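Local atomic coordinates of ATPase associated with various cellular activities, AAA_5 (Staphylothermus marinus, PDB entry 6N0S), a protein that probably acts as the ATP-hydrolysing AAA+ motor subunit McrB of a restriction system, here represented by its N-terminal EVE-like domain, which resembles PUA-like RNA-binding proteins. Residues 5-10 against 162-167; 98-103 against 115-120. All blocks are in the same frame, centred on the assembly; numbering follows the deposited sequence.

Contact 1: 5-10 against 162-167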
loop_
_atom_site.group_PDB
_atom_site.type_symbol
_atom_site.label_atom_id
_atom_site.label_comp_id
_atom_site.label_asym_id
_atom_site.label_seq_id
_atom_site.Cartn_x
_atom_site.Cartn_y
_atom_site.Cartn_z
ATOM N N LYS A 5 7.750 -9.904 -15.676
ATOM C CA LYS A 5 7.801 -8.471 -15.740
ATOM C C LYS A 5 7.583 -7.891 -14.352
ATOM O O LYS A 5 6.867 -8.461 -13.512
ATOM C CB LYS A 5 6.813 -7.920 -16.764
ATOM C CG LYS A 5 5.428 -8.509 -16.858
ATOM C CD LYS A 5 4.872 -8.169 -18.264
ATOM C CE LYS A 5 3.332 -8.120 -18.338
ATOM N NZ LYS A 5 2.803 -8.142 -19.771
ATOM N N ILE A 6 8.286 -6.791 -14.099
ATOM C CA ILE A 6 8.126 -5.989 -12.897
ATOM C C ILE A 6 7.742 -4.588 -13.327
ATOM O O ILE A 6 8.238 -4.085 -14.343
ATOM C CB ILE A 6 9.416 -5.991 -12.068
ATOM C CG1 ILE A 6 10.608 -5.525 -12.922
ATOM C CG2 ILE A 6 9.715 -7.435 -11.571
ATOM C CD1 ILE A 6 11.870 -5.304 -12.111
ATOM N N LEU A 7 6.848 -3.971 -12.572
ATOM C CA LEU A 7 6.461 -2.604 -12.866
ATOM C C LEU A 7 7.652 -1.673 -12.701
ATOM O O LEU A 7 7.839 -0.739 -13.489
ATOM C CB LEU A 7 5.306 -2.172 -11.970
ATOM C CG LEU A 7 4.792 -0.770 -12.247
ATOM C CD1 LEU A 7 4.366 -0.678 -13.711
ATOM C CD2 LEU A 7 3.642 -0.416 -11.336
ATOM N N GLY A 8 8.480 -1.925 -11.699
ATOM C CA GLY A 8 9.681 -1.134 -11.526
ATOM C C GLY A 8 10.571 -1.785 -10.495
ATOM O O GLY A 8 10.282 -2.873 -9.979
ATOM N N PHE A 9 11.648 -1.072 -10.199
ATOM C CA PHE A 9 12.732 -1.528 -9.328
ATOM C C PHE A 9 13.170 -0.291 -8.548
ATOM O O PHE A 9 13.616 0.682 -9.152
ATOM C CB PHE A 9 13.896 -2.128 -10.147
ATOM C CG PHE A 9 15.040 -2.592 -9.302
ATOM C CD1 PHE A 9 14.891 -3.692 -8.480
ATOM C CD2 PHE A 9 16.244 -1.904 -9.287
ATOM C CE1 PHE A 9 15.923 -4.118 -7.672
ATOM C CE2 PHE A 9 17.300 -2.328 -8.472
ATOM C CZ PHE A 9 17.135 -3.435 -7.668
ATOM N N SER A 10 12.944 -0.261 -7.232
ATOM C CA SER A 10 13.188 0.984 -6.514
ATOM C C SER A 10 13.181 0.741 -5.019
ATOM O O SER A 10 12.524 -0.179 -4.514
ATOM C CB SER A 10 12.142 2.058 -6.847
ATOM O OG SER A 10 12.394 3.281 -6.159
ATOM N N THR A 162 -2.964 4.867 -12.931
ATOM C CA THR A 162 -4.340 4.426 -13.113
ATOM C C THR A 162 -4.442 2.921 -12.925
ATOM O O THR A 162 -3.696 2.147 -13.531
ATOM C CB THR A 162 -4.841 4.831 -14.503
ATOM O OG1 THR A 162 -4.591 6.229 -14.709
ATOM C CG2 THR A 162 -6.314 4.607 -14.618
ATOM N N GLY A 163 -5.349 2.508 -12.051
ATOM C CA GLY A 163 -5.575 1.097 -11.788
ATOM C C GLY A 163 -4.480 0.392 -11.034
ATOM O O GLY A 163 -4.431 -0.845 -11.052
ATOM N N ARG A 164 -3.561 1.125 -10.423
ATOM C CA ARG A 164 -2.448 0.518 -9.713
ATOM C C ARG A 164 -2.699 0.521 -8.221
ATOM O O ARG A 164 -3.408 1.372 -7.704
ATOM C CB ARG A 164 -1.157 1.286 -9.990
ATOM C CG ARG A 164 -0.789 1.377 -11.473
ATOM C CD ARG A 164 -0.257 0.107 -11.978
ATOM N NE ARG A 164 0.200 0.244 -13.359
ATOM C CZ ARG A 164 0.695 -0.776 -14.057
ATOM N NH1 ARG A 164 0.787 -1.990 -13.493
ATOM N NH2 ARG A 164 1.073 -0.601 -15.321
ATOM N N TYR A 165 -2.023 -0.387 -7.521
ATOM C CA TYR A 165 -2.001 -0.398 -6.068
ATOM C C TYR A 165 -0.644 0.020 -5.516
ATOM O O TYR A 165 -0.577 0.839 -4.603
ATOM C CB TYR A 165 -2.394 -1.801 -5.537
ATOM C CG TYR A 165 -2.239 -1.964 -4.026
ATOM C CD1 TYR A 165 -2.794 -1.060 -3.137
ATOM C CD2 TYR A 165 -1.516 -3.027 -3.502
ATOM C CE1 TYR A 165 -2.632 -1.211 -1.783
ATOM C CE2 TYR A 165 -1.343 -3.175 -2.157
ATOM C CZ TYR A 165 -1.907 -2.268 -1.299
ATOM O OH TYR A 165 -1.732 -2.407 0.053
ATOM N N LEU A 166 0.447 -0.511 -6.047
ATOM C CA LEU A 166 1.795 -0.127 -5.640
ATOM C C LEU A 166 2.585 0.336 -6.851
ATOM O O LEU A 166 2.650 -0.383 -7.853
ATOM C CB LEU A 166 2.516 -1.291 -4.983
ATOM C CG LEU A 166 1.846 -1.819 -3.732
ATOM C CD1 LEU A 166 2.384 -3.211 -3.336
ATOM C CD2 LEU A 166 2.070 -0.808 -2.636
ATOM N N VAL A 167 3.164 1.534 -6.772
ATOM C CA VAL A 167 3.968 2.026 -7.888
ATOM C C VAL A 167 5.340 2.480 -7.398
ATOM O O VAL A 167 5.462 3.030 -6.290
ATOM C CB VAL A 167 3.250 3.169 -8.632
ATOM C CG1 VAL A 167 1.960 2.644 -9.318
ATOM C CG2 VAL A 167 2.923 4.301 -7.669
#
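Leu7 reaches across to Arg164 and Val167, bringing the N-terminal loop ahead of strand 12-17 against the start of strand 166-169, an outermost strand of the mixed sheet in this EVE-like, PUA-related domain. Both of its methyl groups touch the arginine. CD1 sits over one face of the Arg164 guanidinium, 3.5 Å above the plane and displaced toward the rim, with Arg164 CZ and NH2 each 3.7 Å from it. CD2 also lies along the arginine, and reaches on to the strand, 4.0 Å from Val167 CG1 and 3.6 Å from the backbone oxygen Leu166 O. No hydrogen bond joins the two segments, and the meeting is small, 145 Å² of buried surface. Leu7 extends that far because its CG lies anti to the backbone N (chi1 -177°). Arg164 meets it by folding at chi2 (-75°), which swings the guanidinium round beside the leucine.

Further out, helix 39-52 ties both partners together. Glu41 makes a salt bridge to Arg164 NH1, which probably fixes the turn of the guanidinium, and its OE1 accepts the backbone N-H groups of Tyr165 and Leu166. Leu7 itself is hydrogen-bonded through its backbone to Ser40. Val167 is paired through its backbone with Val14 of strand 12-17, so the CG1 methyl that meets Leu7 CD2 is carried by a strand already held in the sheet.

Contact 2: 98-103 against 115-120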
loop_
_atom_site.group_PDB
_atom_site.type_symbol
_atom_site.label_atom_id
_atom_site.label_comp_id
_atom_site.label_asym_id
_atom_site.label_seq_id
_atom_site.Cartn_x
_atom_site.Cartn_y
_atom_site.Cartn_z
ATOM N N VAL A 98 -5.886 -12.739 9.454
ATOM C CA VAL A 98 -4.608 -12.145 9.852
ATOM C C VAL A 98 -4.726 -10.631 9.957
ATOM O O VAL A 98 -4.213 -10.009 10.897
ATOM C CB VAL A 98 -3.511 -12.544 8.850
ATOM C CG1 VAL A 98 -2.251 -11.746 9.115
ATOM C CG2 VAL A 98 -3.260 -14.052 8.893
ATOM N N LEU A 99 -5.358 -10.004 8.960
ATOM C CA LEU A 99 -5.522 -8.547 8.995
ATOM C C LEU A 99 -6.419 -8.108 10.145
ATOM O O LEU A 99 -6.151 -7.084 10.791
ATOM C CB LEU A 99 -6.103 -8.053 7.680
ATOM C CG LEU A 99 -5.212 -8.293 6.446
ATOM C CD1 LEU A 99 -5.983 -8.017 5.135
ATOM C CD2 LEU A 99 -4.011 -7.408 6.570
ATOM N N ARG A 100 -7.510 -8.835 10.395
ATOM C CA ARG A 100 -8.394 -8.438 11.507
ATOM C C ARG A 100 -7.626 -8.409 12.826
ATOM O O ARG A 100 -7.777 -7.477 13.634
ATOM C CB ARG A 100 -9.592 -9.395 11.601
ATOM C CG ARG A 100 -10.542 -9.148 12.853
ATOM C CD ARG A 100 -11.847 -9.989 12.782
ATOM N NE ARG A 100 -12.702 -9.636 11.652
ATOM C CZ ARG A 100 -13.607 -8.670 11.629
ATOM N NH1 ARG A 100 -13.845 -7.918 12.704
ATOM N NH2 ARG A 100 -14.283 -8.460 10.505
ATOM N N LYS A 101 -6.792 -9.423 13.068
ATOM C CA LYS A 101 -5.967 -9.420 14.269
ATOM C C LYS A 101 -5.027 -8.227 14.285
ATOM O O LYS A 101 -4.905 -7.532 15.300
ATOM C CB LYS A 101 -5.195 -10.733 14.380
ATOM C CG LYS A 101 -4.132 -10.735 15.467
ATOM C CD LYS A 101 -3.592 -12.148 15.690
ATOM C CE LYS A 101 -2.241 -12.138 16.386
ATOM N NZ LYS A 101 -2.230 -11.232 17.578
ATOM N N ILE A 102 -4.351 -7.955 13.170
ATOM C CA ILE A 102 -3.437 -6.816 13.158
ATOM C C ILE A 102 -4.196 -5.520 13.415
ATOM O O ILE A 102 -3.740 -4.654 14.174
ATOM C CB ILE A 102 -2.656 -6.765 11.833
ATOM C CG1 ILE A 102 -1.691 -7.933 11.756
ATOM C CG2 ILE A 102 -1.871 -5.487 11.756
ATOM C CD1 ILE A 102 -1.191 -8.258 10.350
ATOM N N PHE A 103 -5.351 -5.338 12.767
ATOM C CA PHE A 103 -6.055 -4.073 12.926
ATOM C C PHE A 103 -6.592 -3.922 14.364
ATOM O O PHE A 103 -6.507 -2.835 14.954
ATOM C CB PHE A 103 -7.181 -3.963 11.878
ATOM C CG PHE A 103 -6.714 -3.877 10.413
ATOM C CD1 PHE A 103 -5.381 -3.693 10.055
ATOM C CD2 PHE A 103 -7.651 -3.964 9.399
ATOM C CE1 PHE A 103 -5.002 -3.621 8.698
ATOM C CE2 PHE A 103 -7.290 -3.885 8.064
ATOM C CZ PHE A 103 -5.969 -3.706 7.713
ATOM N N GLN A 115 -16.675 -3.274 8.268
ATOM C CA GLN A 115 -16.998 -2.411 7.138
ATOM C C GLN A 115 -15.887 -2.395 6.099
ATOM O O GLN A 115 -16.171 -2.264 4.914
ATOM C CB GLN A 115 -17.265 -0.992 7.607
ATOM C CG GLN A 115 -18.586 -0.835 8.389
ATOM C CD GLN A 115 -18.560 0.299 9.389
ATOM O OE1 GLN A 115 -17.867 1.297 9.203
ATOM N NE2 GLN A 115 -19.315 0.149 10.471
ATOM N N TYR A 116 -14.626 -2.485 6.533
ATOM C CA TYR A 116 -13.503 -2.480 5.603
ATOM C C TYR A 116 -13.601 -3.662 4.656
ATOM O O TYR A 116 -13.554 -3.499 3.433
ATOM C CB TYR A 116 -12.203 -2.480 6.412
ATOM C CG TYR A 116 -10.908 -2.606 5.647
ATOM C CD1 TYR A 116 -10.336 -1.525 4.983
ATOM C CD2 TYR A 116 -10.239 -3.805 5.628
ATOM C CE1 TYR A 116 -9.124 -1.665 4.305
ATOM C CE2 TYR A 116 -9.064 -3.959 4.980
ATOM C CZ TYR A 116 -8.502 -2.899 4.308
ATOM O OH TYR A 116 -7.317 -3.163 3.682
ATOM N N PHE A 117 -13.799 -4.863 5.203
ATOM C CA PHE A 117 -13.810 -6.059 4.375
ATOM C C PHE A 117 -15.006 -6.094 3.434
ATOM O O PHE A 117 -14.876 -6.523 2.276
ATOM C CB PHE A 117 -13.768 -7.295 5.269
ATOM C CG PHE A 117 -12.430 -7.513 5.906
ATOM C CD1 PHE A 117 -11.277 -7.439 5.137
ATOM C CD2 PHE A 117 -12.315 -7.782 7.241
ATOM C CE1 PHE A 117 -10.036 -7.625 5.709
ATOM C CE2 PHE A 117 -11.083 -7.979 7.808
ATOM C CZ PHE A 117 -9.934 -7.893 7.021
ATOM N N ILE A 118 -16.164 -5.625 3.895
ATOM C CA ILE A 118 -17.349 -5.557 3.039
ATOM C C ILE A 118 -17.090 -4.633 1.865
ATOM O O ILE A 118 -17.497 -4.914 0.729
ATOM C CB ILE A 118 -18.581 -5.092 3.848
ATOM C CG1 ILE A 118 -19.367 -6.270 4.363
ATOM C CG2 ILE A 118 -19.562 -4.308 3.008
ATOM C CD1 ILE A 118 -18.707 -6.959 5.382
ATOM N N ALA A 119 -16.427 -3.507 2.119
ATOM C CA ALA A 119 -16.115 -2.574 1.039
ATOM C C ALA A 119 -15.125 -3.180 0.050
ATOM O O ALA A 119 -15.329 -3.112 -1.165
ATOM C CB ALA A 119 -15.565 -1.278 1.632
ATOM N N ILE A 120 -14.054 -3.790 0.552
ATOM C CA ILE A 120 -13.070 -4.425 -0.323
ATOM C C ILE A 120 -13.720 -5.533 -1.142
ATOM O O ILE A 120 -13.505 -5.648 -2.356
ATOM C CB ILE A 120 -11.893 -4.982 0.502
ATOM C CG1 ILE A 120 -11.122 -3.867 1.218
ATOM C CG2 ILE A 120 -10.945 -5.754 -0.403
ATOM C CD1 ILE A 120 -10.706 -2.714 0.336
#
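Phe103 and Phe117 both carry CG anti to the carbonyl carbon, whereas Tyr116 has CG anti to its own backbone N (chi1 174°); with these settings the three rings enter the gap between helices 92-105 and 110-124. Phe103 turns its edge to the face of Tyr116 in a T-shaped stack, the centroids 5.4 Å apart and the planes at 78°. The atom leading the approach is Phe103 CE2, 3.6 Å from Tyr116 CE2.

One residue along, Phe117 extends toward the other helix and is met at its rim. Leu99 CB lies 3.9 Å from Phe117 CZ, near the plane of the ring, while Leu99 CD1 comes to 4.1 Å from Phe117 CE1. Elsewhere on that rim Arg100 NH2 stands 3.9 Å from Phe117 CD2. This is not a cation-pi stack: the nitrogen lies at the ring edge, and its charge is answered by a salt bridge to Asp114 on helix 110-124.

Tyr116 is fixed from several sides. Ile120 CG1 lies over the centre of its ring, His26 meets it edge-to-face, and its hydroxyl is hydrogen-bonded to Trp32 NE1. A leucine in place of Tyr116 would probably leave the edge of Phe103 without its aromatic face and Trp32 NE1 without this hydroxyl partner.

The segment axes approach to 12.0 Å, a wide separation filled by the large side chains. Leu99 and Phe103 come four residues apart on one helix and point into the gap, and the short link between the helices returns the chain in a roughly antiparallel sense: the arrangement is that of a helical hairpin with an aromatic-rich interface.

Overall arrangement
Contacts 1 and 2 lie on opposite sides of the chain's centre, their own centres 24 Å apart, although their nearest atoms come within about 7 Å. Along the chain, segments 5-10 and 162-167 bracket the whole helical hairpin of contact 2. Strand 30-34 links the two: Leu166 and Tyr165 touch Leu31 on it, and Trp32 on it serves both contacts, its backbone N-H bonded to Tyr165 OH and its indole turned to contact 2. A sulfate ion, probably from the crystallisation liquor, lies about 4 Å from the side chain of Arg164 in contact 1, and a sulfate lies equally near Tyr116 in contact 2.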